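3'-5' exonuclease crn-4 (Caenorhabditis elegans, PDB 3CM6) degrades RNA and DNA as a metal-dependent 3'-5' exonuclease, preferring single-stranded RNA, and takes part in apoptotic DNA degradation. Local coordinates at residues C16-L21 against K211-E216; I23-T28 against R123-R128; P38-Q43 against V66-N71. All coordinates share one frame; numbering follows the deposited sequence.

Interaction 1: C16-L21 against K211-E216; sequences CPFDTL and KVTVNE
Phe18 and Leu21 supply the apolar half of this contact, and each meets a valine of 211-216. The ring of Phe18 presents its rim: CZ lies 3.4 Å from Val214 CG1, a methyl sitting near the ring plane, and the two side chains cross at about a right angle. CG of Phe18 stands anti to its carbonyl carbon (chi1 -58°), which places the ring rim beside Val214. Farther along, Leu21 CD1 approaches Val212 CG1 at 4.1 Å, and Leu202 of helix 191-207 touches both residues.

In this RNase H-like exonuclease fold, the contact ties the start of the central strand 20-28 to the segment that leads from helix 191-207 into strand 216-219. At the far end of that segment, Asn215 and Glu216 form a classic beta bulge opposite Tyr148.

The mixed polar and apolar contacts lie nearer the N terminus. Pro17 lays its ring carbons against a hydroxyl, with CG and CD both 3.4 Å from Thr213 OG1; the threonine oxygen reaches them because it is anti to its own backbone N (chi1 -166°). Cys16 CA makes a C-H...O contact with Val212 O at 3.5 Å. Within 16-21, the sulfur of Cys16 accepts a weak hydrogen bond from Phe18 N at 3.7 Å, spanning the turn at Pro17.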
ATOM      1  N   CYS B  16       7.512  29.116 -30.322  1.00 35.72           N
ATOM      2  CA  CYS B  16       7.623  27.738 -29.934  1.00 34.48           C
ATOM      3  C   CYS B  16       8.162  26.945 -31.095  1.00 33.49           C
ATOM      4  O   CYS B  16       7.498  26.839 -32.116  1.00 33.68           O
ATOM      5  CB  CYS B  16       6.273  27.179 -29.494  1.00 33.94           C
ATOM      6  SG  CYS B  16       6.430  25.483 -29.001  1.00 33.23           S
ATOM      7  N   PRO B  17       9.346  26.349 -30.926  1.00 32.78           N
ATOM      8  CA  PRO B  17      10.019  25.683 -32.047  1.00 32.17           C
ATOM      9  C   PRO B  17       9.460  24.282 -32.346  1.00 31.99           C
ATOM     10  O   PRO B  17       9.870  23.661 -33.315  1.00 32.05           O
ATOM     11  CB  PRO B  17      11.473  25.596 -31.575  1.00 31.90           C
ATOM     12  CG  PRO B  17      11.371  25.551 -30.039  1.00 31.76           C
ATOM     13  CD  PRO B  17      10.097  26.243 -29.654  1.00 32.34           C
ATOM     14  N   PHE B  18       8.538  23.788 -31.524  1.00 31.93           N
ATOM     15  CA  PHE B  18       7.965  22.444 -31.731  1.00 31.84           C
ATOM     16  C   PHE B  18       6.682  22.548 -32.526  1.00 32.15           C
ATOM     17  O   PHE B  18       5.988  23.532 -32.425  1.00 32.51           O
ATOM     18  CB  PHE B  18       7.685  21.734 -30.393  1.00 31.21           C
ATOM     19  CG  PHE B  18       8.887  21.592 -29.526  1.00 28.88           C
ATOM     20  CD1 PHE B  18       9.789  20.552 -29.737  1.00 28.16           C
ATOM     21  CD2 PHE B  18       9.132  22.501 -28.511  1.00 28.09           C
ATOM     22  CE1 PHE B  18      10.925  20.418 -28.947  1.00 27.99           C
ATOM     23  CE2 PHE B  18      10.274  22.387 -27.706  1.00 27.66           C
ATOM     24  CZ  PHE B  18      11.170  21.344 -27.929  1.00 28.42           C
ATOM     25  N   ASP B  19       6.374  21.536 -33.323  1.00 33.02           N
ATOM     26  CA  ASP B  19       5.107  21.503 -34.054  1.00 33.90           C
ATOM     27  C   ASP B  19       3.967  21.025 -33.174  1.00 33.24           C
ATOM     28  O   ASP B  19       2.816  21.406 -33.375  1.00 33.46           O
ATOM     29  CB  ASP B  19       5.208  20.601 -35.283  1.00 34.47           C
ATOM     30  CG  ASP B  19       6.254  21.090 -36.279  1.00 38.67           C
ATOM     31  OD1 ASP B  19       6.298  22.342 -36.549  1.00 40.92           O
ATOM     32  OD2 ASP B  19       7.038  20.216 -36.773  1.00 41.31           O
ATOM     33  N   THR B  20       4.277  20.168 -32.210  1.00 32.46           N
ATOM     34  CA  THR B  20       3.243  19.684 -31.328  1.00 32.09           C
ATOM     35  C   THR B  20       3.744  19.550 -29.891  1.00 31.55           C
ATOM     36  O   THR B  20       4.831  19.028 -29.667  1.00 31.85           O
ATOM     37  CB  THR B  20       2.503  18.426 -31.904  1.00 31.56           C
ATOM     38  OG1 THR B  20       2.137  17.539 -30.843  1.00 33.70           O
ATOM     39  CG2 THR B  20       3.344  17.691 -32.884  1.00 32.15           C
ATOM     40  N   LEU B  21       2.965  20.078 -28.941  1.00 30.47           N
ATOM     41  CA  LEU B  21       3.276  19.972 -27.513  1.00 29.55           C
ATOM     42  C   LEU B  21       2.324  18.995 -26.876  1.00 29.62           C
ATOM     43  O   LEU B  21       1.115  19.025 -27.138  1.00 29.71           O
ATOM     44  CB  LEU B  21       3.172  21.329 -26.806  1.00 29.17           C
ATOM     45  CG  LEU B  21       4.143  22.433 -27.261  1.00 28.94           C
ATOM     46  CD1 LEU B  21       3.882  23.768 -26.567  1.00 26.80           C
ATOM     47  CD2 LEU B  21       5.592  22.019 -27.090  1.00 27.16           C
ATOM     48  N   LYS B 211       6.940  32.995 -24.863  1.00 30.02           N
ATOM     49  CA  LYS B 211       7.802  32.040 -25.545  1.00 29.53           C
ATOM     50  C   LYS B 211       7.826  30.720 -24.783  1.00 29.17           C
ATOM     51  O   LYS B 211       8.433  30.605 -23.716  1.00 29.11           O
ATOM     52  CB  LYS B 211       9.205  32.598 -25.720  1.00 29.56           C
ATOM     53  CG  LYS B 211      10.135  31.699 -26.540  1.00 30.53           C
ATOM     54  CD  LYS B 211      11.314  32.496 -27.076  1.00 32.12           C
ATOM     55  CE  LYS B 211      12.491  31.601 -27.454  1.00 33.83           C
ATOM     56  NZ  LYS B 211      12.560  31.287 -28.879  1.00 32.38           N
ATOM     57  N   VAL B 212       7.153  29.731 -25.357  1.00 28.68           N
ATOM     58  CA  VAL B 212       7.007  28.416 -24.755  1.00 28.19           C
ATOM     59  C   VAL B 212       7.925  27.402 -25.433  1.00 28.19           C
ATOM     60  O   VAL B 212       7.676  26.953 -26.553  1.00 28.90           O
ATOM     61  CB  VAL B 212       5.546  27.951 -24.817  1.00 27.96           C
ATOM     62  CG1 VAL B 212       5.393  26.644 -24.084  1.00 27.46           C
ATOM     63  CG2 VAL B 212       4.656  28.999 -24.174  1.00 27.08           C
ATOM     64  N   THR B 213       8.996  27.051 -24.743  1.00 27.47           N
ATOM     65  CA  THR B 213      10.015  26.157 -25.281  1.00 26.69           C
ATOM     66  C   THR B 213      10.556  25.384 -24.085  1.00 26.58           C
ATOM     67  O   THR B 213      10.177  25.681 -22.946  1.00 26.68           O
ATOM     68  CB  THR B 213      11.132  26.955 -25.969  1.00 26.60           C
ATOM     69  OG1 THR B 213      11.933  26.072 -26.765  1.00 27.17           O
ATOM     70  CG2 THR B 213      12.024  27.681 -24.940  1.00 25.27           C
ATOM     71  N   VAL B 214      11.414  24.397 -24.306  1.00 26.20           N
ATOM     72  CA  VAL B 214      11.925  23.662 -23.152  1.00 26.52           C
ATOM     73  C   VAL B 214      12.735  24.571 -22.222  1.00 26.40           C
ATOM     74  O   VAL B 214      13.512  25.432 -22.674  1.00 26.36           O
ATOM     75  CB  VAL B 214      12.712  22.321 -23.476  1.00 26.64           C
ATOM     76  CG1 VAL B 214      12.451  21.825 -24.870  1.00 26.74           C
ATOM     77  CG2 VAL B 214      14.185  22.445 -23.190  1.00 24.85           C
ATOM     78  N   ASN B 215      12.547  24.374 -20.925  1.00 25.89           N
ATOM     79  CA  ASN B 215      13.266  25.178 -19.963  1.00 26.71           C
ATOM     80  C   ASN B 215      13.949  24.327 -18.917  1.00 27.87           C
ATOM     81  O   ASN B 215      14.759  24.831 -18.139  1.00 29.15           O
ATOM     82  CB  ASN B 215      12.364  26.241 -19.317  1.00 25.76           C
ATOM     83  CG  ASN B 215      11.060  25.682 -18.785  1.00 24.75           C
ATOM     84  OD1 ASN B 215      10.814  24.473 -18.771  1.00 24.35           O
ATOM     85  ND2 ASN B 215      10.213  26.571 -18.329  1.00 25.94           N
ATOM     86  N   GLU B 216      13.625  23.040 -18.892  1.00 28.36           N
ATOM     87  CA  GLU B 216      14.243  22.132 -17.947  1.00 29.34           C
ATOM     88  C   GLU B 216      14.736  20.890 -18.670  1.00 29.33           C
ATOM     89  O   GLU B 216      14.062  20.359 -19.581  1.00 29.07           O
ATOM     90  CB  GLU B 216      13.286  21.792 -16.786  1.00 29.47           C
ATOM     91  CG  GLU B 216      12.856  23.050 -15.960  1.00 30.92           C
ATOM     92  CD  GLU B 216      12.151  22.754 -14.627  1.00 31.20           C
ATOM     93  OE1 GLU B 216      11.527  21.676 -14.458  1.00 34.64           O
ATOM     94  OE2 GLU B 216      12.211  23.625 -13.734  1.00 34.31           O
TER

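Interaction 2: I23-T28 against R123-R128. With ER3 (erbium (III) ion), chain F.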
ATOM      1  N   ILE B  23       0.717  17.766 -23.485  1.00 29.02           N
ATOM      2  CA  ILE B  23       0.496  18.097 -22.095  1.00 28.97           C
ATOM      3  C   ILE B  23       0.419  16.763 -21.366  1.00 29.94           C
ATOM      4  O   ILE B  23      -0.363  15.874 -21.743  1.00 29.90           O
ATOM      5  CB  ILE B  23      -0.786  18.950 -21.877  1.00 28.27           C
ATOM      6  CG1 ILE B  23      -0.594  20.404 -22.336  1.00 27.67           C
ATOM      7  CG2 ILE B  23      -1.141  18.977 -20.420  1.00 27.76           C
ATOM      8  CD1 ILE B  23      -0.557  20.603 -23.874  1.00 27.28           C
ATOM      9  N   LEU B  24       1.249  16.620 -20.342  1.00 30.32           N
ATOM     10  CA  LEU B  24       1.389  15.359 -19.654  1.00 31.00           C
ATOM     11  C   LEU B  24       1.049  15.499 -18.186  1.00 31.45           C
ATOM     12  O   LEU B  24       1.309  16.536 -17.553  1.00 31.61           O
ATOM     13  CB  LEU B  24       2.803  14.812 -19.799  1.00 31.18           C
ATOM     14  CG  LEU B  24       3.089  13.524 -19.019  1.00 32.39           C
ATOM     15  CD1 LEU B  24       2.963  12.310 -19.926  1.00 34.15           C
ATOM     16  CD2 LEU B  24       4.469  13.583 -18.433  1.00 33.14           C
ATOM     17  N   ASP B  25       0.463  14.435 -17.654  1.00 31.25           N
ATOM     18  CA  ASP B  25       0.183  14.373 -16.249  1.00 31.20           C
ATOM     19  C   ASP B  25       0.093  12.944 -15.722  1.00 30.62           C
ATOM     20  O   ASP B  25      -0.507  12.070 -16.355  1.00 30.10           O
ATOM     21  CB  ASP B  25      -1.099  15.107 -15.948  1.00 31.87           C
ATOM     22  CG  ASP B  25      -1.266  15.345 -14.492  1.00 33.64           C
ATOM     23  OD1 ASP B  25      -0.343  15.925 -13.881  1.00 37.53           O
ATOM     24  OD2 ASP B  25      -2.299  14.933 -13.951  1.00 36.65           O
ATOM     25  N   PHE B  26       0.721  12.730 -14.569  1.00 29.80           N
ATOM     26  CA  PHE B  26       0.710  11.453 -13.884  1.00 29.58           C
ATOM     27  C   PHE B  26      -0.019  11.587 -12.551  1.00 30.00           C
ATOM     28  O   PHE B  26       0.078  12.617 -11.870  1.00 30.54           O
ATOM     29  CB  PHE B  26       2.132  10.986 -13.579  1.00 28.90           C
ATOM     30  CG  PHE B  26       2.936  10.534 -14.780  1.00 27.95           C
ATOM     31  CD1 PHE B  26       2.490   9.509 -15.603  1.00 25.80           C
ATOM     32  CD2 PHE B  26       4.192  11.103 -15.037  1.00 26.46           C
ATOM     33  CE1 PHE B  26       3.266   9.089 -16.682  1.00 26.34           C
ATOM     34  CE2 PHE B  26       4.966  10.694 -16.114  1.00 25.53           C
ATOM     35  CZ  PHE B  26       4.517   9.688 -16.935  1.00 26.34           C
ATOM     36  N   GLU B  27      -0.747  10.552 -12.172  1.00 30.02           N
ATOM     37  CA  GLU B  27      -1.168  10.438 -10.785  1.00 30.81           C
ATOM     38  C   GLU B  27      -0.480   9.222 -10.188  1.00 30.53           C
ATOM     39  O   GLU B  27      -0.199   8.240 -10.908  1.00 30.00           O
ATOM     40  CB  GLU B  27      -2.697  10.342 -10.659  1.00 31.50           C
ATOM     41  CG  GLU B  27      -3.486  11.584 -11.150  1.00 33.45           C
ATOM     42  CD  GLU B  27      -3.008  12.926 -10.577  1.00 39.08           C
ATOM     43  OE1 GLU B  27      -2.366  12.969  -9.487  1.00 40.55           O
ATOM     44  OE2 GLU B  27      -3.294  13.968 -11.233  1.00 42.78           O
ATOM     45  N   THR B  28      -0.190   9.286  -8.884  1.00 30.09           N
ATOM     46  CA  THR B  28       0.587   8.215  -8.236  1.00 29.54           C
ATOM     47  C   THR B  28      -0.066   7.693  -6.968  1.00 29.75           C
ATOM     48  O   THR B  28      -0.875   8.379  -6.333  1.00 29.12           O
ATOM     49  CB  THR B  28       2.042   8.672  -7.854  1.00 29.50           C
ATOM     50  OG1 THR B  28       1.985   9.678  -6.834  1.00 29.45           O
ATOM     51  CG2 THR B  28       2.797   9.227  -9.047  1.00 27.62           C
ATOM     52  N   ARG B 123       8.193  20.451 -12.083  1.00 28.73           N
ATOM     53  CA  ARG B 123       9.229  19.435 -12.281  1.00 28.92           C
ATOM     54  C   ARG B 123       8.840  18.019 -11.828  1.00 28.16           C
ATOM     55  O   ARG B 123       9.563  17.069 -12.134  1.00 28.25           O
ATOM     56  CB  ARG B 123      10.565  19.851 -11.629  1.00 28.66           C
ATOM     57  CG  ARG B 123      10.546  19.958 -10.103  1.00 30.53           C
ATOM     58  CD  ARG B 123      11.867  20.453  -9.500  1.00 31.51           C
ATOM     59  NE  ARG B 123      12.403  21.622 -10.220  1.00 38.13           N
ATOM     60  CZ  ARG B 123      13.651  22.083 -10.104  1.00 37.77           C
ATOM     61  NH1 ARG B 123      14.516  21.482  -9.300  1.00 37.82           N
ATOM     62  NH2 ARG B 123      14.040  23.143 -10.803  1.00 37.30           N
ATOM     63  N   GLN B 124       7.729  17.865 -11.106  1.00 27.49           N
ATOM     64  CA  GLN B 124       7.445  16.578 -10.433  1.00 27.31           C
ATOM     65  C   GLN B 124       7.218  15.394 -11.373  1.00 27.17           C
ATOM     66  O   GLN B 124       7.678  14.280 -11.106  1.00 27.47           O
ATOM     67  CB  GLN B 124       6.267  16.671  -9.431  1.00 27.42           C
ATOM     68  CG  GLN B 124       6.384  17.708  -8.286  1.00 27.62           C
ATOM     69  CD  GLN B 124       7.630  17.514  -7.427  1.00 30.42           C
ATOM     70  OE1 GLN B 124       7.979  16.388  -7.075  1.00 32.36           O
ATOM     71  NE2 GLN B 124       8.316  18.613  -7.103  1.00 27.55           N
ATOM     72  N   ASP B 125       6.509  15.631 -12.467  1.00 27.31           N
ATOM     73  CA  ASP B 125       6.028  14.548 -13.296  1.00 28.09           C
ATOM     74  C   ASP B 125       7.185  13.781 -13.961  1.00 28.04           C
ATOM     75  O   ASP B 125       7.178  12.518 -14.021  1.00 27.93           O
ATOM     76  CB  ASP B 125       5.050  15.069 -14.361  1.00 29.20           C
ATOM     77  CG  ASP B 125       3.793  15.716 -13.764  1.00 32.05           C
ATOM     78  OD1 ASP B 125       2.729  15.075 -13.778  1.00 33.55           O
ATOM     79  OD2 ASP B 125       3.855  16.889 -13.310  1.00 36.72           O
ATOM     80  N   LEU B 126       8.170  14.532 -14.466  1.00 27.16           N
ATOM     81  CA  LEU B 126       9.265  13.924 -15.209  1.00 26.41           C
ATOM     82  C   LEU B 126      10.523  13.711 -14.384  1.00 25.87           C
ATOM     83  O   LEU B 126      11.131  12.640 -14.456  1.00 25.97           O
ATOM     84  CB  LEU B 126       9.533  14.657 -16.531  1.00 26.54           C
ATOM     85  CG  LEU B 126       8.404  14.563 -17.581  1.00 27.40           C
ATOM     86  CD1 LEU B 126       8.775  15.245 -18.874  1.00 27.10           C
ATOM     87  CD2 LEU B 126       8.035  13.107 -17.870  1.00 28.94           C
ATOM     88  N   TRP B 127      10.897  14.692 -13.571  1.00 25.46           N
ATOM     89  CA  TRP B 127      12.113  14.550 -12.780  1.00 25.23           C
ATOM     90  C   TRP B 127      11.929  13.468 -11.706  1.00 25.61           C
ATOM     91  O   TRP B 127      12.778  12.591 -11.560  1.00 25.65           O
ATOM     92  CB  TRP B 127      12.563  15.887 -12.168  1.00 25.01           C
ATOM     93  CG  TRP B 127      13.409  15.698 -10.918  1.00 25.06           C
ATOM     94  CD1 TRP B 127      14.700  15.271 -10.876  1.00 24.81           C
ATOM     95  CD2 TRP B 127      13.004  15.887  -9.549  1.00 24.01           C
ATOM     96  NE1 TRP B 127      15.129  15.187  -9.577  1.00 25.73           N
ATOM     97  CE2 TRP B 127      14.114  15.562  -8.740  1.00 25.57           C
ATOM     98  CE3 TRP B 127      11.817  16.299  -8.929  1.00 23.60           C
ATOM     99  CZ2 TRP B 127      14.071  15.630  -7.319  1.00 25.73           C
ATOM    100  CZ3 TRP B 127      11.778  16.377  -7.523  1.00 23.41           C
ATOM    101  CH2 TRP B 127      12.893  16.045  -6.740  1.00 23.39           C
ATOM    102  N   ARG B 128      10.823  13.518 -10.966  1.00 25.85           N
ATOM    103  CA  ARG B 128      10.622  12.550  -9.890  1.00 26.72           C
ATOM    104  C   ARG B 128       9.850  11.307 -10.341  1.00 26.55           C
ATOM    105  O   ARG B 128      10.373  10.180 -10.296  1.00 26.20           O
ATOM    106  CB  ARG B 128       9.966  13.193  -8.658  1.00 26.36           C
ATOM    107  CG  ARG B 128       9.919  12.246  -7.454  1.00 27.87           C
ATOM    108  CD  ARG B 128       9.434  12.927  -6.164  1.00 28.30           C
ATOM    109  NE  ARG B 128       8.144  13.587  -6.370  1.00 32.27           N
ATOM    110  CZ  ARG B 128       6.959  12.971  -6.371  1.00 32.08           C
ATOM    111  NH1 ARG B 128       6.857  11.660  -6.154  1.00 33.37           N
ATOM    112  NH2 ARG B 128       5.866  13.675  -6.575  1.00 32.10           N
TER
HETATM  113 ER   ER3 F 300      -1.654  16.242 -11.372  1.00 88.54          ER
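Asp125 and Phe26 are joined by the single hydrogen bond between strand 23-28 and helix 124-128. Phe26 N donates to Asp125 OD1 at 3.2 Å with an N-H...O angle of 162°, meeting the oxygen nearly along its C-O axis. CG of Asp125 is anti to its carbonyl carbon (chi1 -62°), and the short side chain thereby spans the gap to the strand. The same OD1 of Asp125 lies 3.2 Å from Asp25 OD1; both are acceptors, so nothing bonds them directly, and their carboxylate planes are turned 53° apart. The Phe26 ring comes to the helix edge-on, its CD2 3.5 Å from Asp125 O, while Leu24 CD2 packs obliquely on Leu126 CD2 at 3.6 Å. With Asp125 exchanged for an alanine, Phe26 N would probably be left without its side-chain acceptor, and the negative group beside Asp25 would be lost.

Farther out, Phe44 of the adjoining strand 41-50 meets the Phe26 ring, and Leu24 also rests on Phe44 and Ile46. On the helix, Arg128 NE bonds Gln124 OE1 at 2.9 Å within the guanidinium plane, linking two residues one turn apart, and Gln124 N donates a hydrogen bond to Ser122 OG.

Asp25, Glu27 and Asp194 form the catalytic metal site, which probably holds magnesium in vivo, and an erbium ion occupies this place in the crystal, although its modelled distances are doubtful. The position of Asp125 is consistent with the second aspartate of the DEDD exonuclease signature. Gathering acidic groups here is likely to favour a cation, with Asp125 adding negative charge from the helix side while its OD1 is held by Phe26 N.

Interaction 3: P38-Q43 against V66-N71; sequences PCEVIQ and VKPVLN
Glu40 points its carboxylate into the turn at Val69, Leu70 and Asn71, just beyond the beta hairpin of strands 41-50 and 55-67. CG stands anti to the carbonyl carbon (chi1 -73°) and the chain runs on extended, carrying the acid group across to three successive backbone N-H groups. Val69 N reaches Glu40 OE2 at 2.8 Å from above the carboxylate plane, 35° out of it. Leu70 N meets the same Glu40 OE2 at 2.9 Å on the syn side, with a weak second bond to OE1. Asn71 N takes the syn lone pair of OE1. Both oxygens of this buried group are thus held, which should fix its rotation.

The Leu70 side chain crosses that of Glu40 at about a right angle and carries CD2 to Pro38 CB, 4.1 Å away; the backbone of Leu70 also hydrogen-bonds to the second subunit, so the turn contributes to the dimer interface. Ile42 lies obliquely to Pro68, Ile42 CG2 against Pro68 CG at 3.5 Å, and Val41 CG1 meets Val66 CG2. Ile42 and Gln43 form a classic beta bulge facing Glu27. From the bulge, Ile42 O accepts the N-H of Val66, with 2.9 Å between Val66 N and Ile42 O.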
ATOM      1  N   PRO B  38       7.257   4.872  -2.049  1.00 29.97           N
ATOM      2  CA  PRO B  38       7.664   4.563  -3.422  1.00 29.29           C
ATOM      3  C   PRO B  38       6.531   4.788  -4.438  1.00 29.29           C
ATOM      4  O   PRO B  38       5.843   3.836  -4.842  1.00 28.83           O
ATOM      5  CB  PRO B  38       8.017   3.080  -3.346  1.00 29.28           C
ATOM      6  CG  PRO B  38       7.209   2.531  -2.219  1.00 28.70           C
ATOM      7  CD  PRO B  38       6.767   3.672  -1.341  1.00 29.49           C
ATOM      8  N   CYS B  39       6.337   6.039  -4.840  1.00 29.17           N
ATOM      9  CA  CYS B  39       5.243   6.377  -5.738  1.00 29.76           C
ATOM     10  C   CYS B  39       5.273   5.575  -6.999  1.00 29.66           C
ATOM     11  O   CYS B  39       6.310   5.449  -7.640  1.00 29.83           O
ATOM     12  CB  CYS B  39       5.259   7.843  -6.101  1.00 29.59           C
ATOM     13  SG  CYS B  39       5.134   8.824  -4.640  1.00 32.53           S
ATOM     14  N   GLU B  40       4.123   4.995  -7.313  1.00 29.53           N
ATOM     15  CA  GLU B  40       3.927   4.284  -8.547  1.00 29.23           C
ATOM     16  C   GLU B  40       2.830   4.991  -9.308  1.00 28.61           C
ATOM     17  O   GLU B  40       1.840   5.444  -8.713  1.00 28.21           O
ATOM     18  CB  GLU B  40       3.536   2.833  -8.271  1.00 29.49           C
ATOM     19  CG  GLU B  40       4.690   1.978  -7.760  1.00 29.56           C
ATOM     20  CD  GLU B  40       4.227   0.605  -7.367  1.00 32.15           C
ATOM     21  OE1 GLU B  40       3.490   0.507  -6.358  1.00 32.92           O
ATOM     22  OE2 GLU B  40       4.573  -0.377  -8.068  1.00 33.49           O
ATOM     23  N   VAL B  41       3.022   5.092 -10.617  1.00 27.77           N
ATOM     24  CA  VAL B  41       2.053   5.719 -11.492  1.00 27.47           C
ATOM     25  C   VAL B  41       0.746   4.932 -11.421  1.00 27.35           C
ATOM     26  O   VAL B  41       0.756   3.710 -11.498  1.00 27.60           O
ATOM     27  CB  VAL B  41       2.571   5.795 -12.967  1.00 27.54           C
ATOM     28  CG1 VAL B  41       1.497   6.353 -13.886  1.00 26.66           C
ATOM     29  CG2 VAL B  41       3.859   6.652 -13.064  1.00 26.40           C
ATOM     30  N   ILE B  42      -0.366   5.632 -11.230  1.00 26.96           N
ATOM     31  CA  ILE B  42      -1.672   4.997 -11.330  1.00 26.92           C
ATOM     32  C   ILE B  42      -2.573   5.616 -12.412  1.00 27.71           C
ATOM     33  O   ILE B  42      -3.656   5.090 -12.707  1.00 26.69           O
ATOM     34  CB  ILE B  42      -2.402   4.931  -9.981  1.00 27.13           C
ATOM     35  CG1 ILE B  42      -2.568   6.312  -9.347  1.00 26.20           C
ATOM     36  CG2 ILE B  42      -1.697   3.953  -9.048  1.00 26.93           C
ATOM     37  CD1 ILE B  42      -3.334   6.268  -8.026  1.00 26.09           C
ATOM     38  N   GLN B  43      -2.112   6.735 -12.987  1.00 28.24           N
ATOM     39  CA  GLN B  43      -2.767   7.345 -14.118  1.00 28.74           C
ATOM     40  C   GLN B  43      -1.805   8.089 -15.061  1.00 29.69           C
ATOM     41  O   GLN B  43      -0.979   8.920 -14.641  1.00 30.06           O
ATOM     42  CB  GLN B  43      -3.930   8.242 -13.695  1.00 28.55           C
ATOM     43  CG  GLN B  43      -5.027   8.214 -14.749  1.00 29.27           C
ATOM     44  CD  GLN B  43      -6.150   9.212 -14.526  1.00 31.72           C
ATOM     45  OE1 GLN B  43      -6.281   9.829 -13.451  1.00 31.09           O
ATOM     46  NE2 GLN B  43      -6.986   9.376 -15.560  1.00 31.67           N
ATOM     47  N   VAL B  66      -3.133   2.813 -14.403  1.00 31.31           N
ATOM     48  CA  VAL B  66      -2.003   1.886 -14.275  1.00 31.57           C
ATOM     49  C   VAL B  66      -2.129   1.104 -12.959  1.00 31.99           C
ATOM     50  O   VAL B  66      -2.451   1.689 -11.921  1.00 31.84           O
ATOM     51  CB  VAL B  66      -0.636   2.648 -14.336  1.00 31.52           C
ATOM     52  CG1 VAL B  66       0.527   1.692 -14.168  1.00 30.32           C
ATOM     53  CG2 VAL B  66      -0.505   3.448 -15.655  1.00 30.77           C
ATOM     54  N   LYS B  67      -1.885  -0.204 -13.010  1.00 32.15           N
ATOM     55  CA  LYS B  67      -1.878  -1.041 -11.810  1.00 33.45           C
ATOM     56  C   LYS B  67      -0.482  -1.099 -11.155  1.00 33.16           C
ATOM     57  O   LYS B  67       0.471  -1.576 -11.775  1.00 33.50           O
ATOM     58  CB  LYS B  67      -2.349  -2.459 -12.170  1.00 33.47           C
ATOM     59  CG  LYS B  67      -2.562  -3.406 -10.968  1.00 35.08           C
ATOM     60  CD  LYS B  67      -3.275  -4.715 -11.398  1.00 35.44           C
ATOM     61  CE  LYS B  67      -2.261  -5.753 -11.880  1.00 40.12           C
ATOM     62  NZ  LYS B  67      -2.761  -6.624 -12.987  1.00 42.06           N
ATOM     63  N   PRO B  68      -0.354  -0.630  -9.899  1.00 33.18           N
ATOM     64  CA  PRO B  68       0.932  -0.693  -9.187  1.00 33.18           C
ATOM     65  C   PRO B  68       1.338  -2.123  -8.877  1.00 33.69           C
ATOM     66  O   PRO B  68       0.491  -3.027  -8.917  1.00 33.89           O
ATOM     67  CB  PRO B  68       0.651   0.029  -7.872  1.00 32.75           C
ATOM     68  CG  PRO B  68      -0.621   0.757  -8.071  1.00 32.94           C
ATOM     69  CD  PRO B  68      -1.402  -0.021  -9.065  1.00 33.22           C
ATOM     70  N   VAL B  69       2.620  -2.338  -8.580  1.00 33.97           N
ATOM     71  CA  VAL B  69       3.061  -3.667  -8.167  1.00 34.49           C
ATOM     72  C   VAL B  69       3.540  -3.688  -6.708  1.00 34.58           C
ATOM     73  O   VAL B  69       3.562  -4.756  -6.081  1.00 35.63           O
ATOM     74  CB  VAL B  69       4.114  -4.297  -9.142  1.00 34.70           C
ATOM     75  CG1 VAL B  69       3.666  -4.133 -10.615  1.00 34.84           C
ATOM     76  CG2 VAL B  69       5.495  -3.697  -8.948  1.00 35.13           C
ATOM     77  N   LEU B  70       3.903  -2.524  -6.170  1.00 33.43           N
ATOM     78  CA  LEU B  70       4.437  -2.444  -4.809  1.00 33.31           C
ATOM     79  C   LEU B  70       3.348  -2.190  -3.768  1.00 32.80           C
ATOM     80  O   LEU B  70       3.337  -2.799  -2.702  1.00 32.75           O
ATOM     81  CB  LEU B  70       5.512  -1.346  -4.716  1.00 33.22           C
ATOM     82  CG  LEU B  70       7.000  -1.681  -4.952  1.00 34.12           C
ATOM     83  CD1 LEU B  70       7.232  -2.888  -5.853  1.00 33.04           C
ATOM     84  CD2 LEU B  70       7.753  -0.465  -5.469  1.00 33.58           C
ATOM     85  N   ASN B  71       2.461  -1.251  -4.079  1.00 32.11           N
ATOM     86  CA  ASN B  71       1.330  -0.933  -3.245  1.00 31.14           C
ATOM     87  C   ASN B  71       0.069  -0.947  -4.064  1.00 31.00           C
ATOM     88  O   ASN B  71      -0.403   0.078  -4.569  1.00 30.09           O
ATOM     89  CB  ASN B  71       1.534   0.383  -2.525  1.00 30.55           C
ATOM     90  CG  ASN B  71       2.577   0.271  -1.455  1.00 31.10           C
ATOM     91  OD1 ASN B  71       3.676   0.833  -1.580  1.00 30.60           O
ATOM     92  ND2 ASN B  71       2.261  -0.491  -0.392  1.00 29.02           N
TER

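From the N terminus, residues 16-21 lead into strand 20-28, whose later part enters interaction 2, and the chain then turns back into strand 41-50 for interaction 3. Interaction 3 closes first, a short loop holding the hairpin. Interaction 2 closes around it at residues 123-128, and interaction 1 closes last, after helix 191-207, enclosing both; none cross. Interactions 2 and 3 are stitched together by backbone bonds of Glu27 with Ile42 and Gln43, whereas a long, weak ion pair from Glu216 to Arg123 links interactions 1 and 2. Interactions 1 and 3, with centres about 30 Å apart, lie on opposite sides of the chain's centre.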